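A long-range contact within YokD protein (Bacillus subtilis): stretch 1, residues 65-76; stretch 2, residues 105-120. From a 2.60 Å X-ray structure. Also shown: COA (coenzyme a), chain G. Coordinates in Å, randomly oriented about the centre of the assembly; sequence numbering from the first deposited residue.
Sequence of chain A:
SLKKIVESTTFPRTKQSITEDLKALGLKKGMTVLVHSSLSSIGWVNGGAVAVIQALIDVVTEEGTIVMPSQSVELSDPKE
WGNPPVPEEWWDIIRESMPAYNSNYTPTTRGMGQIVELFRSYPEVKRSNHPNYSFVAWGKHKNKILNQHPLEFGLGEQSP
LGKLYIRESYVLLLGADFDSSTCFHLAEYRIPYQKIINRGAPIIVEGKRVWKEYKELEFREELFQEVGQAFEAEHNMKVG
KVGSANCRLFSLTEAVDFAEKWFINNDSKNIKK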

ATOM      1  N   THR A  65      10.445  12.051 -15.347  1.00 38.46           N
ATOM      2  CA  THR A  65      10.746  11.441 -14.060  1.00 36.66           C
ATOM      3  C   THR A  65       9.689  11.877 -13.055  1.00 35.52           C
ATOM      4  O   THR A  65       9.444  13.064 -12.919  1.00 36.21           O
ATOM      5  CB  THR A  65      12.159  11.908 -13.534  1.00 36.27           C
ATOM      6  OG1 THR A  65      13.177  11.633 -14.511  1.00 37.96           O
ATOM      7  CG2 THR A  65      12.521  11.195 -12.255  1.00 35.93           C
ATOM      8  N   ILE A  66       9.041  10.933 -12.375  1.00 32.76           N
ATOM      9  CA  ILE A  66       8.068  11.310 -11.362  1.00 32.53           C
ATOM     10  C   ILE A  66       8.577  10.917  -9.981  1.00 32.14           C
ATOM     11  O   ILE A  66       8.950   9.772  -9.733  1.00 30.28           O
ATOM     12  CB  ILE A  66       6.665  10.704 -11.597  1.00 33.31           C
ATOM     13  CG1 ILE A  66       6.688   9.204 -11.449  1.00 36.20           C
ATOM     14  CG2 ILE A  66       6.181  11.039 -12.986  1.00 36.13           C
ATOM     15  CD1 ILE A  66       5.384   8.590 -11.861  1.00 39.85           C
ATOM     16  N   VAL A  67       8.610  11.905  -9.093  1.00 31.08           N
ATOM     17  CA  VAL A  67       9.078  11.713  -7.731  1.00 30.12           C
ATOM     18  C   VAL A  67       7.939  11.984  -6.750  1.00 30.77           C
ATOM     19  O   VAL A  67       7.054  12.806  -7.012  1.00 31.72           O
ATOM     20  CB  VAL A  67      10.262  12.675  -7.399  1.00 29.68           C
ATOM     21  CG1 VAL A  67      10.736  12.445  -5.977  1.00 29.27           C
ATOM     22  CG2 VAL A  67      11.403  12.471  -8.373  1.00 26.31           C
ATOM     23  N   MET A  68       7.959  11.281  -5.626  1.00 28.56           N
ATOM     24  CA  MET A  68       6.950  11.472  -4.611  1.00 28.04           C
ATOM     25  C   MET A  68       7.602  11.298  -3.269  1.00 28.01           C
ATOM     26  O   MET A  68       8.550  10.536  -3.130  1.00 27.80           O
ATOM     27  CB  MET A  68       5.825  10.445  -4.737  1.00 29.08           C
ATOM     28  CG  MET A  68       4.966  10.580  -5.961  1.00 31.02           C
ATOM     29  SD  MET A  68       3.563   9.454  -5.926  1.00 32.79           S
ATOM     30  CE  MET A  68       3.272   9.180  -7.660  1.00 32.37           C
ATOM     31  N   PRO A  69       7.099  12.008  -2.255  1.00 28.51           N
ATOM     32  CA  PRO A  69       7.649  11.905  -0.911  1.00 26.70           C
ATOM     33  C   PRO A  69       7.054  10.638  -0.328  1.00 27.25           C
ATOM     34  O   PRO A  69       5.871  10.375  -0.507  1.00 27.62           O
ATOM     35  CB  PRO A  69       7.138  13.175  -0.248  1.00 26.67           C
ATOM     36  CG  PRO A  69       5.801  13.323  -0.845  1.00 30.02           C
ATOM     37  CD  PRO A  69       6.036  13.026  -2.308  1.00 28.34           C
ATOM     38  N   SER A  70       7.865   9.832   0.344  1.00 29.83           N
ATOM     39  CA  SER A  70       7.363   8.585   0.915  1.00 30.75           C
ATOM     40  C   SER A  70       7.803   8.412   2.354  1.00 32.43           C
ATOM     41  O   SER A  70       8.318   7.365   2.738  1.00 32.31           O
ATOM     42  CB  SER A  70       7.848   7.404   0.084  1.00 30.66           C
ATOM     43  OG  SER A  70       9.253   7.449  -0.076  1.00 32.15           O
ATOM     44  N   GLN A  71       7.571   9.457   3.140  1.00 35.24           N
ATOM     45  CA  GLN A  71       7.919   9.522   4.557  1.00 35.33           C
ATOM     46  C   GLN A  71       7.311   8.447   5.453  1.00 35.16           C
ATOM     47  O   GLN A  71       6.185   8.012   5.258  1.00 34.16           O
ATOM     48  CB  GLN A  71       7.533  10.895   5.103  1.00 34.59           C
ATOM     49  CG  GLN A  71       8.239  12.048   4.413  1.00 36.84           C
ATOM     50  CD  GLN A  71       7.618  13.373   4.772  1.00 38.85           C
ATOM     51  OE1 GLN A  71       6.929  13.478   5.784  1.00 40.60           O
ATOM     52  NE2 GLN A  71       7.860  14.395   3.956  1.00 36.70           N
ATOM     53  N   SER A  72       8.085   8.044   6.451  1.00 36.12           N
ATOM     54  CA  SER A  72       7.689   7.039   7.421  1.00 37.86           C
ATOM     55  C   SER A  72       8.064   7.598   8.798  1.00 39.61           C
ATOM     56  O   SER A  72       8.834   6.999   9.568  1.00 38.37           O
ATOM     57  CB  SER A  72       8.429   5.729   7.139  1.00 38.25           C
ATOM     58  OG  SER A  72       9.823   5.951   6.991  1.00 38.56           O
ATOM     59  N   VAL A  73       7.499   8.770   9.070  1.00 40.32           N
ATOM     60  CA  VAL A  73       7.701   9.530  10.292  1.00 41.22           C
ATOM     61  C   VAL A  73       7.491   8.754  11.593  1.00 41.01           C
ATOM     62  O   VAL A  73       8.032   9.136  12.624  1.00 40.95           O
ATOM     63  CB  VAL A  73       6.782  10.765  10.272  1.00 42.18           C
ATOM     64  CG1 VAL A  73       7.001  11.616  11.500  1.00 48.66           C
ATOM     65  CG2 VAL A  73       7.062  11.580   9.032  1.00 43.28           C
ATOM     66  N   GLU A  74       6.720   7.669  11.542  1.00 40.28           N
ATOM     67  CA  GLU A  74       6.433   6.846  12.721  1.00 39.53           C
ATOM     68  C   GLU A  74       7.647   6.128  13.310  1.00 40.53           C
ATOM     69  O   GLU A  74       7.612   5.663  14.449  1.00 39.47           O
ATOM     70  CB  GLU A  74       5.362   5.804  12.395  1.00 41.37           C
ATOM     71  CG  GLU A  74       4.002   6.393  12.091  1.00 42.52           C
ATOM     72  CD  GLU A  74       3.758   6.556  10.617  1.00 43.41           C
ATOM     73  OE1 GLU A  74       4.733   6.545   9.839  1.00 41.47           O
ATOM     74  OE2 GLU A  74       2.580   6.704  10.242  1.00 45.87           O
ATOM     75  N   LEU A  75       8.717   6.030  12.528  1.00 40.77           N
ATOM     76  CA  LEU A  75       9.938   5.372  12.977  1.00 41.97           C
ATOM     77  C   LEU A  75      10.837   6.361  13.719  1.00 43.82           C
ATOM     78  O   LEU A  75      12.035   6.468  13.457  1.00 42.42           O
ATOM     79  CB  LEU A  75      10.685   4.771  11.782  1.00 41.76           C
ATOM     80  CG  LEU A  75      10.370   3.315  11.412  1.00 42.18           C
ATOM     81  CD1 LEU A  75       8.951   3.183  10.913  1.00 40.62           C
ATOM     82  CD2 LEU A  75      11.345   2.849  10.357  1.00 41.88           C
ATOM     83  N   SER A  76      10.237   7.069  14.666  1.00 45.34           N
ATOM     84  CA  SER A  76      10.938   8.075  15.450  1.00 47.57           C
ATOM     85  C   SER A  76      10.889   7.783  16.943  1.00 48.14           C
ATOM     86  O   SER A  76      10.229   6.842  17.384  1.00 47.94           O
ATOM     87  CB  SER A  76      10.318   9.445  15.168  1.00 46.31           C
ATOM     88  OG  SER A  76       8.901   9.371  15.216  1.00 45.66           O
ATOM     89  N   TYR A 105       9.984  -2.252   2.431  1.00 40.21           N
ATOM     90  CA  TYR A 105       8.701  -2.519   3.053  1.00 40.02           C
ATOM     91  C   TYR A 105       8.135  -1.567   4.084  1.00 39.64           C
ATOM     92  O   TYR A 105       6.952  -1.645   4.375  1.00 40.86           O
ATOM     93  CB  TYR A 105       8.682  -3.944   3.622  1.00 41.47           C
ATOM     94  CG  TYR A 105       9.811  -4.301   4.568  1.00 43.13           C
ATOM     95  CD1 TYR A 105       9.814  -3.866   5.895  1.00 42.43           C
ATOM     96  CD2 TYR A 105      10.849  -5.129   4.148  1.00 43.12           C
ATOM     97  CE1 TYR A 105      10.830  -4.263   6.781  1.00 44.11           C
ATOM     98  CE2 TYR A 105      11.862  -5.523   5.017  1.00 45.12           C
ATOM     99  CZ  TYR A 105      11.851  -5.095   6.331  1.00 46.43           C
ATOM    100  OH  TYR A 105      12.859  -5.513   7.178  1.00 46.65           O
ATOM    101  N   THR A 106       8.929  -0.660   4.636  1.00 38.23           N
ATOM    102  CA  THR A 106       8.380   0.248   5.645  1.00 37.74           C
ATOM    103  C   THR A 106       7.245   1.129   5.112  1.00 38.11           C
ATOM    104  O   THR A 106       7.471   2.093   4.381  1.00 38.29           O
ATOM    105  CB  THR A 106       9.472   1.142   6.247  1.00 37.66           C
ATOM    106  OG1 THR A 106      10.510   0.319   6.799  1.00 37.67           O
ATOM    107  CG2 THR A 106       8.884   2.021   7.341  1.00 34.90           C
ATOM    108  N   PRO A 107       6.002   0.820   5.500  1.00 37.84           N
ATOM    109  CA  PRO A 107       4.838   1.589   5.048  1.00 38.43           C
ATOM    110  C   PRO A 107       4.935   3.110   5.246  1.00 40.90           C
ATOM    111  O   PRO A 107       5.384   3.592   6.285  1.00 41.41           O
ATOM    112  CB  PRO A 107       3.689   0.960   5.836  1.00 36.83           C
ATOM    113  CG  PRO A 107       4.356   0.481   7.085  1.00 34.75           C
ATOM    114  CD  PRO A 107       5.639  -0.107   6.586  1.00 35.46           C
ATOM    115  N   THR A 108       4.512   3.862   4.235  1.00 42.74           N
ATOM    116  CA  THR A 108       4.537   5.322   4.310  1.00 43.55           C
ATOM    117  C   THR A 108       3.506   5.792   5.319  1.00 45.99           C
ATOM    118  O   THR A 108       2.526   5.102   5.596  1.00 46.15           O
ATOM    119  CB  THR A 108       4.164   6.001   2.975  1.00 41.92           C
ATOM    120  OG1 THR A 108       2.839   5.620   2.605  1.00 42.42           O
ATOM    121  CG2 THR A 108       5.113   5.609   1.879  1.00 41.47           C
ATOM    122  N   THR A 109       3.731   6.989   5.851  1.00 49.41           N
ATOM    123  CA  THR A 109       2.831   7.603   6.815  1.00 50.58           C
ATOM    124  C   THR A 109       1.506   7.874   6.113  1.00 51.04           C
ATOM    125  O   THR A 109       1.477   8.373   4.995  1.00 51.37           O
ATOM    126  CB  THR A 109       3.438   8.916   7.349  1.00 51.26           C
ATOM    127  OG1 THR A 109       4.733   8.638   7.895  1.00 52.22           O
ATOM    128  CG2 THR A 109       2.561   9.530   8.429  1.00 49.48           C
ATOM    129  N   ARG A 110       0.411   7.540   6.785  1.00 53.51           N
ATOM    130  CA  ARG A 110      -0.932   7.700   6.238  1.00 54.18           C
ATOM    131  C   ARG A 110      -1.202   9.020   5.504  1.00 52.03           C
ATOM    132  O   ARG A 110      -1.892   9.046   4.482  1.00 51.73           O
ATOM    133  CB  ARG A 110      -1.961   7.516   7.356  1.00 58.22           C
ATOM    134  CG  ARG A 110      -1.579   6.486   8.414  1.00 64.93           C
ATOM    135  CD  ARG A 110      -0.960   5.225   7.819  1.00 70.32           C
ATOM    136  NE  ARG A 110      -1.840   4.515   6.890  1.00 74.64           N
ATOM    137  CZ  ARG A 110      -2.825   3.697   7.250  1.00 76.10           C
ATOM    138  NH1 ARG A 110      -3.076   3.475   8.536  1.00 76.95           N
ATOM    139  NH2 ARG A 110      -3.541   3.079   6.318  1.00 76.06           N
ATOM    140  N   GLY A 111      -0.665  10.112   6.031  1.00 49.55           N
ATOM    141  CA  GLY A 111      -0.873  11.407   5.411  1.00 45.46           C
ATOM    142  C   GLY A 111      -0.308  11.565   4.010  1.00 44.07           C
ATOM    143  O   GLY A 111      -0.710  12.479   3.300  1.00 43.28           O
ATOM    144  N   MET A 112       0.615  10.689   3.611  1.00 42.12           N
ATOM    145  CA  MET A 112       1.229  10.756   2.278  1.00 41.16           C
ATOM    146  C   MET A 112       0.267  10.388   1.146  1.00 39.54           C
ATOM    147  O   MET A 112       0.491  10.735  -0.011  1.00 36.45           O
ATOM    148  CB  MET A 112       2.449   9.838   2.206  1.00 43.34           C
ATOM    149  CG  MET A 112       3.527  10.179   3.197  1.00 45.63           C
ATOM    150  SD  MET A 112       4.181  11.824   2.930  1.00 48.78           S
ATOM    151  CE  MET A 112       5.772  11.455   2.499  1.00 44.22           C
ATOM    152  N   GLY A 113      -0.793   9.666   1.484  1.00 38.30           N
ATOM    153  CA  GLY A 113      -1.767   9.293   0.477  1.00 39.40           C
ATOM    154  C   GLY A 113      -1.683   7.866  -0.022  1.00 39.36           C
ATOM    155  O   GLY A 113      -0.638   7.231   0.061  1.00 39.85           O
ATOM    156  N   GLN A 114      -2.798   7.367  -0.543  1.00 39.84           N
ATOM    157  CA  GLN A 114      -2.869   6.019  -1.067  1.00 40.74           C
ATOM    158  C   GLN A 114      -2.014   5.854  -2.313  1.00 39.51           C
ATOM    159  O   GLN A 114      -1.315   4.850  -2.465  1.00 40.48           O
ATOM    160  CB  GLN A 114      -4.324   5.660  -1.369  1.00 45.25           C
ATOM    161  CG  GLN A 114      -5.121   5.382  -0.105  1.00 54.58           C
ATOM    162  CD  GLN A 114      -6.514   4.861  -0.367  1.00 58.99           C
ATOM    163  OE1 GLN A 114      -6.860   4.490  -1.495  1.00 61.95           O
ATOM    164  NE2 GLN A 114      -7.323   4.818   0.696  1.00 63.18           N
ATOM    165  N   ILE A 115      -2.072   6.834  -3.207  1.00 35.63           N
ATOM    166  CA  ILE A 115      -1.295   6.788  -4.436  1.00 32.48           C
ATOM    167  C   ILE A 115       0.194   6.579  -4.171  1.00 33.83           C
ATOM    168  O   ILE A 115       0.839   5.764  -4.828  1.00 35.22           O
ATOM    169  CB  ILE A 115      -1.502   8.060  -5.248  1.00 28.87           C
ATOM    170  CG1 ILE A 115      -2.884   8.023  -5.889  1.00 28.43           C
ATOM    171  CG2 ILE A 115      -0.436   8.190  -6.309  1.00 26.95           C
ATOM    172  CD1 ILE A 115      -3.399   9.376  -6.353  1.00 27.99           C
ATOM    173  N   VAL A 116       0.742   7.308  -3.208  1.00 33.21           N
ATOM    174  CA  VAL A 116       2.153   7.165  -2.881  1.00 33.59           C
ATOM    175  C   VAL A 116       2.440   5.793  -2.302  1.00 33.89           C
ATOM    176  O   VAL A 116       3.484   5.207  -2.566  1.00 34.57           O
ATOM    177  CB  VAL A 116       2.610   8.224  -1.856  1.00 34.90           C
ATOM    178  CG1 VAL A 116       3.985   7.870  -1.309  1.00 34.15           C
ATOM    179  CG2 VAL A 116       2.655   9.589  -2.515  1.00 34.38           C
ATOM    180  N   GLU A 117       1.510   5.273  -1.509  1.00 33.81           N
ATOM    181  CA  GLU A 117       1.713   3.973  -0.888  1.00 33.54           C
ATOM    182  C   GLU A 117       1.781   2.869  -1.937  1.00 32.00           C
ATOM    183  O   GLU A 117       2.550   1.918  -1.809  1.00 31.71           O
ATOM    184  CB  GLU A 117       0.606   3.685   0.137  1.00 33.30           C
ATOM    185  CG  GLU A 117       0.745   2.330   0.827  1.00 34.08           C
ATOM    186  CD  GLU A 117       2.021   2.189   1.646  1.00 36.64           C
ATOM    187  OE1 GLU A 117       2.997   2.926   1.405  1.00 37.39           O
ATOM    188  OE2 GLU A 117       2.055   1.314   2.530  1.00 41.11           O
ATOM    189  N   LEU A 118       0.972   3.002  -2.976  1.00 31.40           N
ATOM    190  CA  LEU A 118       0.969   2.029  -4.043  1.00 31.16           C
ATOM    191  C   LEU A 118       2.129   2.304  -5.000  1.00 31.59           C
ATOM    192  O   LEU A 118       2.753   1.384  -5.520  1.00 32.61           O
ATOM    193  CB  LEU A 118      -0.337   2.101  -4.814  1.00 28.79           C
ATOM    194  CG  LEU A 118      -0.338   1.089  -5.949  1.00 32.32           C
ATOM    195  CD1 LEU A 118      -0.287  -0.324  -5.371  1.00 28.09           C
ATOM    196  CD2 LEU A 118      -1.558   1.287  -6.797  1.00 31.80           C
ATOM    197  N   PHE A 119       2.418   3.581  -5.220  1.00 31.43           N
ATOM    198  CA  PHE A 119       3.477   3.969  -6.129  1.00 32.59           C
ATOM    199  C   PHE A 119       4.848   3.476  -5.692  1.00 34.98           C
ATOM    200  O   PHE A 119       5.724   3.231  -6.527  1.00 34.36           O
ATOM    201  CB  PHE A 119       3.503   5.490  -6.281  1.00 31.49           C
ATOM    202  CG  PHE A 119       4.480   5.969  -7.303  1.00 31.45           C
ATOM    203  CD1 PHE A 119       4.302   5.656  -8.652  1.00 29.32           C
ATOM    204  CD2 PHE A 119       5.605   6.690  -6.920  1.00 30.48           C
ATOM    205  CE1 PHE A 119       5.226   6.051  -9.595  1.00 26.49           C
ATOM    206  CE2 PHE A 119       6.536   7.088  -7.858  1.00 29.72           C
ATOM    207  CZ  PHE A 119       6.344   6.765  -9.198  1.00 27.34           C
ATOM    208  N   ARG A 120       5.035   3.330  -4.383  1.00 35.00           N
ATOM    209  CA  ARG A 120       6.318   2.891  -3.847  1.00 35.70           C
ATOM    210  C   ARG A 120       6.662   1.453  -4.187  1.00 35.08           C
ATOM    211  O   ARG A 120       7.826   1.097  -4.241  1.00 35.92           O
ATOM    212  CB  ARG A 120       6.379   3.082  -2.328  1.00 37.53           C
ATOM    213  CG  ARG A 120       5.360   2.262  -1.536  1.00 38.85           C
ATOM    214  CD  ARG A 120       5.649   2.324  -0.041  1.00 39.57           C
ATOM    215  NE  ARG A 120       6.222   1.079   0.466  1.00 43.03           N
ATOM    216  CZ  ARG A 120       5.546   0.184   1.183  1.00 43.25           C
ATOM    217  NH1 ARG A 120       4.273   0.397   1.479  1.00 42.07           N
ATOM    218  NH2 ARG A 120       6.138  -0.923   1.607  1.00 43.56           N
TER
HETATM  219  N1A COA G 301     -11.498   7.376  -6.821  1.00 54.22           N
HETATM  220  C2A COA G 301     -11.488   8.407  -5.873  1.00 51.57           C
HETATM  221  N3A COA G 301     -11.275   8.093  -4.547  1.00 50.57           N
HETATM  222  C4A COA G 301     -11.078   6.785  -4.156  1.00 51.38           C
HETATM  223  C5A COA G 301     -11.073   5.719  -5.075  1.00 53.01           C
HETATM  224  C6A COA G 301     -11.295   6.023  -6.428  1.00 53.88           C
HETATM  225  N6A COA G 301     -11.307   5.063  -7.344  1.00 53.62           N
HETATM  226  N7A COA G 301     -10.852   4.559  -4.389  1.00 52.73           N
HETATM  227  C8A COA G 301     -10.715   4.879  -3.069  1.00 52.16           C
HETATM  228  N9A COA G 301     -10.859   6.275  -2.932  1.00 52.08           N
HETATM  229  C1B COA G 301     -10.813   7.125  -1.718  1.00 53.43           C
HETATM  230  C2B COA G 301     -10.997   6.424  -0.342  1.00 55.92           C
HETATM  231  O2B COA G 301     -12.343   5.978  -0.073  1.00 52.43           O
HETATM  232  C3B COA G 301     -10.530   7.496   0.626  1.00 57.72           C
HETATM  233  O3B COA G 301     -11.725   8.304   0.856  1.00 64.29           O
HETATM  234  P3B COA G 301     -12.305   8.736   2.321  1.00 68.04           P
HETATM  235  O7A COA G 301     -11.375   8.209   3.442  1.00 68.68           O
HETATM  236  O8A COA G 301     -13.648   8.085   2.549  1.00 68.49           O
HETATM  237  O9A COA G 301     -12.443  10.237   2.353  1.00 66.83           O
HETATM  238  C4B COA G 301      -9.417   8.255  -0.146  1.00 55.95           C
HETATM  239  O4B COA G 301      -9.653   7.960  -1.541  1.00 55.01           O
HETATM  240  C5B COA G 301      -7.957   7.820   0.220  1.00 51.41           C
HETATM  241  O5B COA G 301      -7.070   8.637  -0.600  1.00 48.30           O
HETATM  242  P1A COA G 301      -5.822   9.362   0.058  1.00 44.27           P
HETATM  243  O1A COA G 301      -5.075  10.167  -0.954  1.00 46.02           O
HETATM  244  O2A COA G 301      -4.904   8.329   0.727  1.00 46.50           O
HETATM  245  O3A COA G 301      -6.495  10.213   1.164  1.00 48.96           O
HETATM  246  P2A COA G 301      -7.287  11.593   0.959  1.00 50.55           P
HETATM  247  O4A COA G 301      -8.676  11.402   1.457  1.00 52.13           O
HETATM  248  O5A COA G 301      -7.320  12.073  -0.489  1.00 51.41           O
HETATM  249  O6A COA G 301      -6.340  12.543   1.883  1.00 53.90           O
HETATM  250  CBP COA G 301      -3.990  13.493   1.863  1.00 54.49           C
HETATM  251  CCP COA G 301      -5.443  13.498   1.303  1.00 55.10           C
HETATM  252  CDP COA G 301      -3.956  12.912   3.298  1.00 51.86           C
HETATM  253  CEP COA G 301      -3.140  12.662   0.875  1.00 54.17           C
HETATM  254  CAP COA G 301      -3.530  14.980   2.045  1.00 53.93           C
HETATM  255  OAP COA G 301      -4.649  15.821   1.686  1.00 54.11           O
HETATM  256  C9P COA G 301      -2.306  15.407   1.198  1.00 54.29           C
HETATM  257  O9P COA G 301      -2.532  16.425   0.321  1.00 60.05           O
HETATM  258  N8P COA G 301      -1.066  14.853   1.238  1.00 53.64           N
HETATM  259  C7P COA G 301      -0.018  15.208   0.255  1.00 50.86           C
HETATM  260  C6P COA G 301       0.808  14.063  -0.349  1.00 53.75           C

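Three residues, M68 (86 Å²), M112 (83 Å²) and F119 (82 Å²), together account for about a third of the 762 Å² buried between the stretches. Strand 65-69 and helix 114-119 run at 114° to each other, their axes 9.1 Å apart at closest approach, and M68 and F119 fill part of that gap. Both point their CA-to-CB bonds toward the opposing stretch. The m, t, t rotamer of M68 extends its chain until CE lies 3.6 Å from the F119 ring centroid, 19° off the normal, a CH-pi contact over one face. A long apolar chain suits this buried place: CE lies over the F119 ring, whose flat face accepts the methyl, while M68 SD packs 3.5 Å from V116 CG2. I66 CG1 approaches F119 CZ at 3.3 Å.

M112 reaches across from the 3-10 segment, its CE 3.5 Å from P69 CB; the model sets this methyl too close to Q71 N, so its exact position deserves caution.

Beyond these apolar contacts, the loops are joined by polar ones. T109 N donates to Q71 O (2.7 Å, 166°), near-linear geometry beside the closest CA pair, S72 CA and T108 CA at 4.7 Å. Threonine suits this place because its hydroxyl can both accept and donate: T109 OG1 accepts a weak bond from V73 N (3.0 Å, 130°) and lies 2.9 Å from E74 OE1 and 3.1 Å from Q71 O; which of these takes its proton is unsettled.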